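PDB 5ITG: sorbitol dehydrogenase from Gluconobacter oxydans, which probably oxidises D-sorbitol to L-sorbose, with NADPH as the reduced form of its cofactor, as a Rossmann-fold polyol dehydrogenase. Local coordinates for residues 37-42 / 82-87; 230-235 / 253-258; 257-262 / 361-366. All coordinates share one frame; numbering follows the deposited sequence.

Contact 1 (37-42 / 82-87); sequences FRAHEA and YSLTET
The carbonyl O of Arg38 accepts a 2.7 Å hydrogen bond from Tyr82 OH. The hydroxyl sits in the carbonyl plane, on a lone pair, with a C=O...donor angle of 115°. Tyr82 OH also lies against Ala42 CB, at 3.3 Å. The same arginine holds the ring from a second direction. Its CG is anti to the carbonyl carbon (chi1 -62°), and the chain bends at chi3. Arg38 NE stands over the centre of the Tyr82 ring, 3.7 Å above its plane. Arg38 CZ is 4.2 Å from the Tyr82 ring centroid, a cation-pi contact over the face. The guanidinium is tilted steeply, its plane 74° from that of the ring. Arg38 NH2 comes down near the CB end of the ring, 3.2 Å from Tyr82 CD2, and hydrogen-bonds to the carbonyl O of Leu253. Arg38 NE is buried with no hydrogen-bond partner in the model. Further along the strand the contact turns apolar: Ala39 CB meets Leu84 CD1 at 3.9 Å. Leu255 of the neighbouring parallel strand packs on Arg38, Tyr82 and Leu84. This is helix-on-sheet packing, with helix 35-39 lying against the sheet of the Rossmann domain.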
ATOM      1  N   PHE A  37       1.834   5.817  -7.297  1.00 13.90           N
ATOM      2  CA  PHE A  37       1.949   7.270  -7.177  1.00 15.51           C
ATOM      3  C   PHE A  37       1.054   7.951  -8.204  1.00 15.16           C
ATOM      4  O   PHE A  37       0.294   8.863  -7.886  1.00 16.95           O
ATOM      5  CB  PHE A  37       3.401   7.721  -7.416  1.00 14.13           C
ATOM      6  CG  PHE A  37       3.515   9.144  -7.907  1.00 17.32           C
ATOM      7  CD1 PHE A  37       3.284  10.212  -7.048  1.00 16.32           C
ATOM      8  CD2 PHE A  37       3.775   9.412  -9.250  1.00 16.95           C
ATOM      9  CE1 PHE A  37       3.304  11.530  -7.519  1.00 18.87           C
ATOM     10  CE2 PHE A  37       3.796  10.731  -9.734  1.00 18.53           C
ATOM     11  CZ  PHE A  37       3.559  11.789  -8.866  1.00 18.19           C
ATOM     12  N   ARG A  38       1.152   7.495  -9.446  1.00 16.76           N
ATOM     13  CA  ARG A  38       0.387   8.078 -10.535  1.00 16.91           C
ATOM     14  C   ARG A  38      -1.133   7.924 -10.412  1.00 17.39           C
ATOM     15  O   ARG A  38      -1.880   8.741 -10.953  1.00 18.94           O
ATOM     16  CB  ARG A  38       0.879   7.491 -11.851  1.00 17.23           C
ATOM     17  CG  ARG A  38       2.338   7.808 -12.132  1.00 20.14           C
ATOM     18  CD  ARG A  38       2.860   6.907 -13.235  1.00 28.24           C
ATOM     19  NE  ARG A  38       2.085   7.104 -14.446  1.00 27.44           N
ATOM     20  CZ  ARG A  38       1.922   6.194 -15.400  1.00 28.66           C
ATOM     21  NH1 ARG A  38       2.480   4.996 -15.300  1.00 26.78           N
ATOM     22  NH2 ARG A  38       1.185   6.494 -16.458  1.00 27.27           N
ATOM     23  N   ALA A  39      -1.584   6.893  -9.696  1.00 15.59           N
ATOM     24  CA  ALA A  39      -3.016   6.642  -9.523  1.00 15.22           C
ATOM     25  C   ALA A  39      -3.545   7.047  -8.150  1.00 15.77           C
ATOM     26  O   ALA A  39      -4.755   7.033  -7.914  1.00 16.15           O
ATOM     27  CB  ALA A  39      -3.313   5.160  -9.770  1.00 13.89           C
ATOM     28  N   HIS A  40      -2.649   7.415  -7.244  1.00 15.89           N
ATOM     29  CA  HIS A  40      -3.066   7.784  -5.898  1.00 17.24           C
ATOM     30  C   HIS A  40      -2.663   9.222  -5.572  1.00 17.23           C
ATOM     31  O   HIS A  40      -3.474  10.134  -5.720  1.00 16.24           O
ATOM     32  CB  HIS A  40      -2.468   6.783  -4.893  1.00 16.95           C
ATOM     33  CG  HIS A  40      -2.932   6.976  -3.482  1.00 16.45           C
ATOM     34  ND1 HIS A  40      -2.269   7.787  -2.588  1.00 17.09           N
ATOM     35  CD2 HIS A  40      -3.994   6.467  -2.813  1.00 17.11           C
ATOM     36  CE1 HIS A  40      -2.900   7.766  -1.426  1.00 16.51           C
ATOM     37  NE2 HIS A  40      -3.950   6.973  -1.536  1.00 16.10           N
ATOM     38  N   GLU A  41      -1.417   9.437  -5.161  1.00 17.23           N
ATOM     39  CA  GLU A  41      -0.968  10.791  -4.835  1.00 18.48           C
ATOM     40  C   GLU A  41      -1.244  11.788  -5.970  1.00 16.72           C
ATOM     41  O   GLU A  41      -1.824  12.854  -5.750  1.00 18.97           O
ATOM     42  CB  GLU A  41       0.528  10.806  -4.513  1.00 17.94           C
ATOM     43  CG  GLU A  41       0.998  12.153  -3.957  1.00 20.96           C
ATOM     44  CD  GLU A  41       2.500  12.241  -3.792  1.00 21.29           C
ATOM     45  OE1 GLU A  41       3.118  11.216  -3.435  1.00 23.42           O
ATOM     46  OE2 GLU A  41       3.065  13.341  -4.001  1.00 21.38           O
ATOM     47  N   ALA A  42      -0.827  11.447  -7.182  1.00 17.64           N
ATOM     48  CA  ALA A  42      -1.041  12.331  -8.324  1.00 19.25           C
ATOM     49  C   ALA A  42      -2.532  12.547  -8.555  1.00 19.81           C
ATOM     50  O   ALA A  42      -2.963  13.621  -8.986  1.00 22.22           O
ATOM     51  CB  ALA A  42      -0.391  11.737  -9.577  1.00 18.64           C
ATOM     52  N   TYR A  82      -0.565  11.337 -18.956  1.00 25.91           N
ATOM     53  CA  TYR A  82      -0.846   9.907 -19.061  1.00 25.27           C
ATOM     54  C   TYR A  82      -2.313   9.657 -18.750  1.00 24.49           C
ATOM     55  O   TYR A  82      -2.979  10.499 -18.144  1.00 26.02           O
ATOM     56  CB  TYR A  82       0.037   9.092 -18.108  1.00 23.88           C
ATOM     57  CG  TYR A  82      -0.135   9.440 -16.653  1.00 22.69           C
ATOM     58  CD1 TYR A  82       0.559  10.507 -16.085  1.00 22.96           C
ATOM     59  CD2 TYR A  82      -1.009   8.717 -15.844  1.00 22.19           C
ATOM     60  CE1 TYR A  82       0.388  10.848 -14.740  1.00 22.40           C
ATOM     61  CE2 TYR A  82      -1.188   9.047 -14.503  1.00 22.70           C
ATOM     62  CZ  TYR A  82      -0.487  10.113 -13.958  1.00 23.30           C
ATOM     63  OH  TYR A  82      -0.665  10.448 -12.635  1.00 23.05           O
ATOM     64  N   SER A  83      -2.828   8.509 -19.171  1.00 23.76           N
ATOM     65  CA  SER A  83      -4.228   8.208 -18.921  1.00 23.25           C
ATOM     66  C   SER A  83      -4.412   7.253 -17.756  1.00 21.98           C
ATOM     67  O   SER A  83      -3.640   6.316 -17.564  1.00 22.57           O
ATOM     68  CB  SER A  83      -4.889   7.613 -20.165  1.00 23.88           C
ATOM     69  OG  SER A  83      -4.373   6.330 -20.452  1.00 25.24           O
ATOM     70  N   LEU A  84      -5.449   7.509 -16.976  1.00 21.01           N
ATOM     71  CA  LEU A  84      -5.759   6.676 -15.834  1.00 21.52           C
ATOM     72  C   LEU A  84      -7.179   6.174 -15.967  1.00 20.58           C
ATOM     73  O   LEU A  84      -8.126   6.960 -15.964  1.00 23.40           O
ATOM     74  CB  LEU A  84      -5.619   7.462 -14.526  1.00 21.29           C
ATOM     75  CG  LEU A  84      -6.133   6.733 -13.274  1.00 22.60           C
ATOM     76  CD1 LEU A  84      -5.398   5.408 -13.109  1.00 19.87           C
ATOM     77  CD2 LEU A  84      -5.933   7.614 -12.040  1.00 22.17           C
ATOM     78  N   THR A  85      -7.320   4.862 -16.111  1.00 21.67           N
ATOM     79  CA  THR A  85      -8.631   4.245 -16.205  1.00 20.55           C
ATOM     80  C   THR A  85      -8.983   3.798 -14.788  1.00 20.63           C
ATOM     81  O   THR A  85      -8.140   3.238 -14.086  1.00 19.30           O
ATOM     82  CB  THR A  85      -8.606   3.012 -17.129  1.00 22.88           C
ATOM     83  OG1 THR A  85      -8.203   3.410 -18.444  1.00 23.60           O
ATOM     84  CG2 THR A  85      -9.988   2.366 -17.202  1.00 22.22           C
ATOM     85  N   GLU A  86     -10.213   4.079 -14.367  1.00 21.01           N
ATOM     86  CA  GLU A  86     -10.697   3.690 -13.046  1.00 23.30           C
ATOM     87  C   GLU A  86     -11.855   2.717 -13.247  1.00 22.55           C
ATOM     88  O   GLU A  86     -12.873   3.067 -13.841  1.00 22.81           O
ATOM     89  CB  GLU A  86     -11.156   4.927 -12.278  1.00 25.19           C
ATOM     90  CG  GLU A  86     -10.003   5.832 -11.878  1.00 27.67           C
ATOM     91  CD  GLU A  86     -10.457   7.192 -11.394  1.00 28.46           C
ATOM     92  OE1 GLU A  86     -10.721   8.068 -12.245  1.00 31.23           O
ATOM     93  OE2 GLU A  86     -10.556   7.385 -10.165  1.00 29.79           O
ATOM     94  N   THR A  87     -11.689   1.494 -12.757  1.00 21.83           N
ATOM     95  CA  THR A  87     -12.705   0.457 -12.923  1.00 22.54           C
ATOM     96  C   THR A  87     -13.434   0.079 -11.638  1.00 21.97           C
ATOM     97  O   THR A  87     -12.813  -0.321 -10.658  1.00 21.51           O
ATOM     98  CB  THR A  87     -12.073  -0.805 -13.518  1.00 23.40           C
ATOM     99  OG1 THR A  87     -11.389  -0.459 -14.730  1.00 25.07           O
ATOM    100  CG2 THR A  87     -13.140  -1.849 -13.817  1.00 24.01           C
TER

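Contact 2 (230-235 / 253-258); sequences RITPTV and LPLVAE
Pro254 opens the contact with its carbonyl O, 3.4 Å from Val235 CG1. Strand 255-258 follows. It pairs in parallel with strand 82-87 in the sheet of the Rossmann domain, and the loop 230-235 runs along it in roughly the opposite direction. Leu255 CB packs against Val235 CG2. Val256 is met through its carbonyl O, which touches Thr232 CG2 and Pro233 CD. A water donates a hydrogen bond to Val256 O at 2.8 Å; its link to Pro233 O is unusually short and therefore doubtful. Ala257 CB points toward the loop and touches both Thr232 OG1 and Arg230 NE. Its CA makes a CA-H...O contact with Ile231 O.

Glu258 carries most of the polar contact. Glu258 N donates to Ile231 O at 3.2 Å. Its CG lies between the backbone N and the carbonyl carbon (chi1 65°), and from there the extended chain takes OE2 to Ile231 N. Glu258 OE2 accepts from Ile231 N at 2.9 Å, met from above the carboxylate plane in an almost straight bond (177°). OE2 also forms a salt bridge with Arg360. The Arg230 guanidinium has its own salt bridge, from NH2 to Glu86. It grips Glu258 O side-on, with Arg230 NE at 2.9 Å and Arg230 NH2 at 3.0 Å from that one oxygen, which lies near the guanidinium plane.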
ATOM      1  N   ARG A 230      -5.760   1.727  -2.547  1.00 24.22           N
ATOM      2  CA  ARG A 230      -5.957   1.748  -4.000  1.00 19.54           C
ATOM      3  C   ARG A 230      -5.132   0.772  -4.818  1.00 18.75           C
ATOM      4  O   ARG A 230      -3.959   1.006  -5.132  1.00 15.35           O
ATOM      5  CB  ARG A 230      -5.804   3.148  -4.606  1.00 17.26           C
ATOM      6  CG  ARG A 230      -6.353   3.155  -6.034  1.00 17.84           C
ATOM      7  CD  ARG A 230      -6.520   4.531  -6.651  1.00 19.41           C
ATOM      8  NE  ARG A 230      -7.804   4.605  -7.340  1.00 19.01           N
ATOM      9  CZ  ARG A 230      -8.249   5.663  -8.012  1.00 19.40           C
ATOM     10  NH1 ARG A 230      -7.513   6.760  -8.109  1.00 18.15           N
ATOM     11  NH2 ARG A 230      -9.450   5.624  -8.566  1.00 21.59           N
ATOM     12  N   ILE A 231      -5.777  -0.329  -5.172  1.00 17.27           N
ATOM     13  CA  ILE A 231      -5.140  -1.364  -5.967  1.00 17.54           C
ATOM     14  C   ILE A 231      -4.843  -0.799  -7.345  1.00 17.48           C
ATOM     15  O   ILE A 231      -5.738  -0.310  -8.034  1.00 16.04           O
ATOM     16  CB  ILE A 231      -6.060  -2.588  -6.107  1.00 21.14           C
ATOM     17  CG1 ILE A 231      -6.495  -3.074  -4.717  1.00 21.36           C
ATOM     18  CG2 ILE A 231      -5.348  -3.691  -6.880  1.00 21.10           C
ATOM     19  CD1 ILE A 231      -5.352  -3.386  -3.781  1.00 24.27           C
ATOM     20  N   THR A 232      -3.574  -0.862  -7.731  1.00 16.54           N
ATOM     21  CA  THR A 232      -3.109  -0.364  -9.018  1.00 19.24           C
ATOM     22  C   THR A 232      -2.123  -1.419  -9.509  1.00 20.58           C
ATOM     23  O   THR A 232      -0.925  -1.324  -9.255  1.00 20.50           O
ATOM     24  CB  THR A 232      -2.391   0.983  -8.845  1.00 20.08           C
ATOM     25  OG1 THR A 232      -3.231   1.861  -8.083  1.00 18.02           O
ATOM     26  CG2 THR A 232      -2.096   1.616 -10.203  1.00 17.16           C
ATOM     27  N   PRO A 233      -2.629  -2.445 -10.216  1.00 21.14           N
ATOM     28  CA  PRO A 233      -1.870  -3.575 -10.769  1.00 24.52           C
ATOM     29  C   PRO A 233      -0.763  -3.212 -11.749  1.00 26.36           C
ATOM     30  O   PRO A 233      -0.759  -2.130 -12.335  1.00 23.61           O
ATOM     31  CB  PRO A 233      -2.952  -4.426 -11.443  1.00 25.17           C
ATOM     32  CG  PRO A 233      -4.210  -4.051 -10.708  1.00 26.22           C
ATOM     33  CD  PRO A 233      -4.051  -2.556 -10.576  1.00 22.64           C
ATOM     34  N   THR A 234       0.177  -4.137 -11.918  1.00 28.46           N
ATOM     35  CA  THR A 234       1.278  -3.949 -12.848  1.00 29.65           C
ATOM     36  C   THR A 234       0.664  -3.829 -14.233  1.00 28.88           C
ATOM     37  O   THR A 234      -0.349  -4.459 -14.510  1.00 29.20           O
ATOM     38  CB  THR A 234       2.224  -5.162 -12.846  1.00 30.78           C
ATOM     39  OG1 THR A 234       2.826  -5.301 -11.553  1.00 32.79           O
ATOM     40  CG2 THR A 234       3.313  -4.986 -13.897  1.00 32.36           C
ATOM     41  N   VAL A 235       1.280  -3.033 -15.102  1.00 29.48           N
ATOM     42  CA  VAL A 235       0.766  -2.855 -16.456  1.00 28.68           C
ATOM     43  C   VAL A 235       1.635  -3.592 -17.471  1.00 30.08           C
ATOM     44  O   VAL A 235       2.779  -3.210 -17.712  1.00 29.71           O
ATOM     45  CB  VAL A 235       0.714  -1.358 -16.843  1.00 30.00           C
ATOM     46  CG1 VAL A 235       0.112  -1.203 -18.236  1.00 30.89           C
ATOM     47  CG2 VAL A 235      -0.112  -0.576 -15.820  1.00 28.44           C
ATOM     48  N   LEU A 253       2.087   5.178 -21.653  1.00 27.88           N
ATOM     49  CA  LEU A 253       2.116   4.922 -20.215  1.00 26.87           C
ATOM     50  C   LEU A 253       0.724   4.834 -19.577  1.00 26.17           C
ATOM     51  O   LEU A 253       0.439   5.514 -18.593  1.00 23.37           O
ATOM     52  CB  LEU A 253       2.917   6.033 -19.533  1.00 27.62           C
ATOM     53  CG  LEU A 253       4.297   6.249 -20.156  1.00 28.88           C
ATOM     54  CD1 LEU A 253       4.853   7.596 -19.744  1.00 30.15           C
ATOM     55  CD2 LEU A 253       5.220   5.113 -19.739  1.00 29.34           C
ATOM     56  N   PRO A 254      -0.156   3.979 -20.117  1.00 25.93           N
ATOM     57  CA  PRO A 254      -1.502   3.846 -19.557  1.00 25.61           C
ATOM     58  C   PRO A 254      -1.500   2.981 -18.305  1.00 24.77           C
ATOM     59  O   PRO A 254      -0.691   2.069 -18.181  1.00 24.89           O
ATOM     60  CB  PRO A 254      -2.266   3.179 -20.688  1.00 26.78           C
ATOM     61  CG  PRO A 254      -1.249   2.208 -21.195  1.00 25.49           C
ATOM     62  CD  PRO A 254       0.024   3.059 -21.254  1.00 26.85           C
ATOM     63  N   LEU A 255      -2.401   3.276 -17.377  1.00 24.51           N
ATOM     64  CA  LEU A 255      -2.505   2.477 -16.164  1.00 24.73           C
ATOM     65  C   LEU A 255      -3.965   2.440 -15.736  1.00 24.06           C
ATOM     66  O   LEU A 255      -4.788   3.247 -16.193  1.00 20.98           O
ATOM     67  CB  LEU A 255      -1.615   3.034 -15.041  1.00 27.72           C
ATOM     68  CG  LEU A 255      -2.018   4.284 -14.259  1.00 28.80           C
ATOM     69  CD1 LEU A 255      -1.024   4.497 -13.127  1.00 30.56           C
ATOM     70  CD2 LEU A 255      -2.060   5.494 -15.171  1.00 33.01           C
ATOM     71  N   VAL A 256      -4.282   1.490 -14.864  1.00 22.14           N
ATOM     72  CA  VAL A 256      -5.644   1.314 -14.391  1.00 21.46           C
ATOM     73  C   VAL A 256      -5.650   1.067 -12.883  1.00 20.17           C
ATOM     74  O   VAL A 256      -4.702   0.526 -12.328  1.00 19.49           O
ATOM     75  CB  VAL A 256      -6.309   0.129 -15.143  1.00 21.59           C
ATOM     76  CG1 VAL A 256      -5.449  -1.116 -15.018  1.00 21.54           C
ATOM     77  CG2 VAL A 256      -7.710  -0.124 -14.614  1.00 23.84           C
ATOM     78  N   ALA A 257      -6.718   1.493 -12.225  1.00 19.74           N
ATOM     79  CA  ALA A 257      -6.841   1.316 -10.783  1.00 18.20           C
ATOM     80  C   ALA A 257      -8.306   1.093 -10.456  1.00 17.00           C
ATOM     81  O   ALA A 257      -9.176   1.393 -11.274  1.00 15.40           O
ATOM     82  CB  ALA A 257      -6.328   2.556 -10.056  1.00 15.18           C
ATOM     83  N   GLU A 258      -8.575   0.558  -9.265  1.00 16.57           N
ATOM     84  CA  GLU A 258      -9.954   0.330  -8.842  1.00 17.87           C
ATOM     85  C   GLU A 258     -10.540   1.710  -8.568  1.00 18.54           C
ATOM     86  O   GLU A 258      -9.801   2.663  -8.302  1.00 18.91           O
ATOM     87  CB  GLU A 258      -9.997  -0.526  -7.566  1.00 18.48           C
ATOM     88  CG  GLU A 258      -9.385   0.137  -6.341  1.00 20.49           C
ATOM     89  CD  GLU A 258      -9.421  -0.748  -5.103  1.00 22.77           C
ATOM     90  OE1 GLU A 258     -10.369  -1.553  -4.960  1.00 21.97           O
ATOM     91  OE2 GLU A 258      -8.508  -0.626  -4.259  1.00 21.40           O
TER
HETATM   92  O   HOH W   1      -2.461  -0.725 -13.422  1.00 23.13           O

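Contact 3 (257-262 / 361-366); sequences AEDFHQ and FSNKAM
Glu258 CB points toward the loop 361-366 and meets two side chains, Met366 and Asn363. Met366 is a selenomethionine. Its CG is anti to the carbonyl carbon (chi1 -60°), and Met366 CG touches Glu258 CB at 3.8 Å. The bend at chi2 puts Met366 SE 3.8 Å from Glu258 N. A second bend, at chi3, places Met366 CE 4.1 Å from Ala257 C. The selenium end of the side chain thus meets backbone atoms of the strand, while CG meets the glutamate side chain. Ile231 and Pro233 also touch Met366.

Asn363 reaches across with its amide nitrogen. Its CG is anti to the backbone N (chi1 -164°), and Asn363 ND2 comes to 3.9 Å from Glu258 CB. Asp259 OD1 is a little further from Asn363 ND2, at 4.2 Å. No direct hydrogen bond joins the two segments. A water links them instead: it accepts from Asn363 ND2 at 2.9 Å and donates to Glu258 OE1 at 2.8 Å.

The two segments come from different family domains. Residues 257-262 belong to the Rossmann domain and 361-366 to the C-terminal domain of the mannitol dehydrogenase family, so this is an interdomain contact at the end of strand 255-258. The loop follows helix 350-361, which carries Arg360. Asn363 ND2 also donates to Thr87 O, on the neighbouring strand.

Within its own loop, Asn363 O accepts from Met366 N. Asn363 OD1 takes a weak bond from Ala365 N, 3.3 Å long and bent to 125° at the hydrogen.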
ATOM      1  N   ALA A 257      -6.718   1.493 -12.225  1.00 19.74           N
ATOM      2  CA  ALA A 257      -6.841   1.316 -10.783  1.00 18.20           C
ATOM      3  C   ALA A 257      -8.306   1.093 -10.456  1.00 17.00           C
ATOM      4  O   ALA A 257      -9.176   1.393 -11.274  1.00 15.40           O
ATOM      5  CB  ALA A 257      -6.328   2.556 -10.056  1.00 15.18           C
ATOM      6  N   GLU A 258      -8.575   0.558  -9.265  1.00 16.57           N
ATOM      7  CA  GLU A 258      -9.954   0.330  -8.842  1.00 17.87           C
ATOM      8  C   GLU A 258     -10.540   1.710  -8.568  1.00 18.54           C
ATOM      9  O   GLU A 258      -9.801   2.663  -8.302  1.00 18.91           O
ATOM     10  CB  GLU A 258      -9.997  -0.526  -7.566  1.00 18.48           C
ATOM     11  CG  GLU A 258      -9.385   0.137  -6.341  1.00 20.49           C
ATOM     12  CD  GLU A 258      -9.421  -0.748  -5.103  1.00 22.77           C
ATOM     13  OE1 GLU A 258     -10.369  -1.553  -4.960  1.00 21.97           O
ATOM     14  OE2 GLU A 258      -8.508  -0.626  -4.259  1.00 21.40           O
ATOM     15  N   ASP A 259     -11.858   1.829  -8.642  1.00 18.53           N
ATOM     16  CA  ASP A 259     -12.486   3.113  -8.386  1.00 21.56           C
ATOM     17  C   ASP A 259     -12.276   3.529  -6.930  1.00 20.66           C
ATOM     18  O   ASP A 259     -12.152   4.719  -6.637  1.00 21.01           O
ATOM     19  CB  ASP A 259     -13.985   3.058  -8.725  1.00 23.56           C
ATOM     20  CG  ASP A 259     -14.748   2.089  -7.856  1.00 24.02           C
ATOM     21  OD1 ASP A 259     -14.248   0.970  -7.625  1.00 25.71           O
ATOM     22  OD2 ASP A 259     -15.865   2.444  -7.415  1.00 26.89           O
ATOM     23  N   PHE A 260     -12.221   2.553  -6.024  1.00 21.15           N
ATOM     24  CA  PHE A 260     -12.010   2.843  -4.602  1.00 19.13           C
ATOM     25  C   PHE A 260     -10.639   3.461  -4.373  1.00 18.98           C
ATOM     26  O   PHE A 260      -9.663   3.081  -5.011  1.00 16.86           O
ATOM     27  CB  PHE A 260     -12.090   1.573  -3.752  1.00 17.56           C
ATOM     28  CG  PHE A 260     -11.751   1.802  -2.298  1.00 17.58           C
ATOM     29  CD1 PHE A 260     -12.741   2.166  -1.384  1.00 18.82           C
ATOM     30  CD2 PHE A 260     -10.431   1.705  -1.853  1.00 17.09           C
ATOM     31  CE1 PHE A 260     -12.423   2.430  -0.046  1.00 17.13           C
ATOM     32  CE2 PHE A 260     -10.103   1.968  -0.512  1.00 15.39           C
ATOM     33  CZ  PHE A 260     -11.102   2.332   0.389  1.00 16.83           C
ATOM     34  N   HIS A 261     -10.568   4.403  -3.441  1.00 17.55           N
ATOM     35  CA  HIS A 261      -9.305   5.043  -3.116  1.00 18.12           C
ATOM     36  C   HIS A 261      -9.427   5.694  -1.754  1.00 18.69           C
ATOM     37  O   HIS A 261     -10.494   6.185  -1.379  1.00 18.19           O
ATOM     38  CB  HIS A 261      -8.929   6.074  -4.192  1.00 19.18           C
ATOM     39  CG  HIS A 261      -9.971   7.123  -4.430  1.00 22.44           C
ATOM     40  ND1 HIS A 261     -10.019   8.303  -3.718  1.00 25.53           N
ATOM     41  CD2 HIS A 261     -11.000   7.174  -5.309  1.00 22.24           C
ATOM     42  CE1 HIS A 261     -11.027   9.038  -4.151  1.00 22.39           C
ATOM     43  NE2 HIS A 261     -11.639   8.376  -5.116  1.00 26.31           N
ATOM     44  N   GLN A 262      -8.341   5.668  -0.992  1.00 17.68           N
ATOM     45  CA  GLN A 262      -8.363   6.263   0.330  1.00 17.53           C
ATOM     46  C   GLN A 262      -6.999   6.781   0.722  1.00 16.46           C
ATOM     47  O   GLN A 262      -5.972   6.175   0.398  1.00 16.08           O
ATOM     48  CB  GLN A 262      -8.839   5.241   1.369  1.00 19.59           C
ATOM     49  CG  GLN A 262      -8.801   5.753   2.805  1.00 20.02           C
ATOM     50  CD  GLN A 262      -9.647   4.911   3.747  1.00 22.57           C
ATOM     51  OE1 GLN A 262      -9.719   3.684   3.614  1.00 21.60           O
ATOM     52  NE2 GLN A 262     -10.281   5.565   4.717  1.00 21.91           N
ATOM     53  N   PHE A 361     -13.540  -6.687  -3.016  1.00 16.40           N
ATOM     54  CA  PHE A 361     -13.174  -8.076  -3.275  1.00 16.16           C
ATOM     55  C   PHE A 361     -13.957  -8.615  -4.480  1.00 17.61           C
ATOM     56  O   PHE A 361     -13.524  -9.564  -5.128  1.00 16.60           O
ATOM     57  CB  PHE A 361     -13.453  -8.961  -2.043  1.00 16.57           C
ATOM     58  CG  PHE A 361     -12.537  -8.698  -0.859  1.00 16.04           C
ATOM     59  CD1 PHE A 361     -11.408  -7.890  -0.980  1.00 16.03           C
ATOM     60  CD2 PHE A 361     -12.804  -9.288   0.377  1.00 19.55           C
ATOM     61  CE1 PHE A 361     -10.553  -7.673   0.118  1.00 18.94           C
ATOM     62  CE2 PHE A 361     -11.959  -9.079   1.483  1.00 15.92           C
ATOM     63  CZ  PHE A 361     -10.833  -8.272   1.349  1.00 15.94           C
ATOM     64  N   SER A 362     -15.108  -8.012  -4.774  1.00 18.77           N
ATOM     65  CA  SER A 362     -15.922  -8.440  -5.915  1.00 21.59           C
ATOM     66  C   SER A 362     -15.494  -7.793  -7.240  1.00 23.11           C
ATOM     67  O   SER A 362     -16.071  -8.096  -8.290  1.00 22.30           O
ATOM     68  CB  SER A 362     -17.395  -8.111  -5.675  1.00 22.88           C
ATOM     69  OG  SER A 362     -17.642  -6.729  -5.912  1.00 23.13           O
ATOM     70  N   ASN A 363     -14.496  -6.908  -7.203  1.00 22.69           N
ATOM     71  CA  ASN A 363     -14.027  -6.237  -8.425  1.00 23.23           C
ATOM     72  C   ASN A 363     -13.254  -7.253  -9.261  1.00 24.10           C
ATOM     73  O   ASN A 363     -12.091  -7.525  -8.987  1.00 24.08           O
ATOM     74  CB  ASN A 363     -13.110  -5.049  -8.077  1.00 22.72           C
ATOM     75  CG  ASN A 363     -12.916  -4.086  -9.247  1.00 23.59           C
ATOM     76  OD1 ASN A 363     -12.833  -4.505 -10.406  1.00 22.23           O
ATOM     77  ND2 ASN A 363     -12.830  -2.790  -8.945  1.00 21.70           N
ATOM     78  N   LYS A 364     -13.895  -7.816 -10.281  1.00 25.77           N
ATOM     79  CA  LYS A 364     -13.232  -8.818 -11.107  1.00 29.84           C
ATOM     80  C   LYS A 364     -11.932  -8.347 -11.769  1.00 31.05           C
ATOM     81  O   LYS A 364     -10.968  -9.113 -11.868  1.00 31.93           O
ATOM     82  CB  LYS A 364     -14.210  -9.367 -12.161  1.00 30.63           C
ATOM     83  CG  LYS A 364     -15.435 -10.036 -11.542  1.00 31.45           C
ATOM     84  CD  LYS A 364     -16.272 -10.789 -12.575  1.00 33.99           C
ATOM     85  CE  LYS A 364     -15.611 -12.098 -13.007  1.00 35.95           C
ATOM     86  NZ  LYS A 364     -15.646 -13.146 -11.939  1.00 34.25           N
ATOM     87  N   ALA A 365     -11.883  -7.095 -12.206  1.00 32.52           N
ATOM     88  CA  ALA A 365     -10.671  -6.583 -12.848  1.00 33.81           C
ATOM     89  C   ALA A 365      -9.467  -6.568 -11.900  1.00 34.38           C
ATOM     90  O   ALA A 365      -8.324  -6.667 -12.341  1.00 34.69           O
ATOM     91  CB  ALA A 365     -10.922  -5.175 -13.389  1.00 34.20           C
HETATM   92  N   MSE A 366      -9.730  -6.449 -10.601  1.00 35.60           N
HETATM   93  CA  MSE A 366      -8.671  -6.391  -9.591  1.00 37.31           C
HETATM   94  C   MSE A 366      -8.325  -7.740  -8.984  1.00 37.34           C
HETATM   95  O   MSE A 366      -7.223  -7.934  -8.477  1.00 38.82           O
HETATM   96  CB  MSE A 366      -9.079  -5.458  -8.445  1.00 36.90           C
HETATM   97  CG  MSE A 366      -9.362  -4.027  -8.851  1.00 39.26           C
HETATM   98 SE   MSE A 366      -7.814  -3.167  -9.602  0.74 40.18          SE
HETATM   99  CE  MSE A 366      -8.453  -2.933 -11.405  1.00 37.69           C
TER
HETATM  100  O   HOH W   2     -12.807  -2.125  -6.160  1.00 21.59           O

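All three contacts are mainly buried, but contact 1 is the most enclosed: every residue that touches there is buried. Contact 2 reaches the surface at Ile231, and contact 3 includes partly exposed residues. Contacts 1 and 2 lie within the Rossmann domain and use neighbouring parallel strands, 82-87 and 255-258. Contact 3 joins that domain to the C-terminal one. It shares Ala257 and Glu258 with contact 2. The chemistry changes accordingly. Contact 1 combines a side-chain-to-backbone hydrogen bond, a cation-pi contact and apolar packing. Contact 2 relies on direct hydrogen bonds, and the smaller contact 3 on van der Waals packing and a water. A salt bridge between Glu86 and Arg230 connects 82-87 to 230-235.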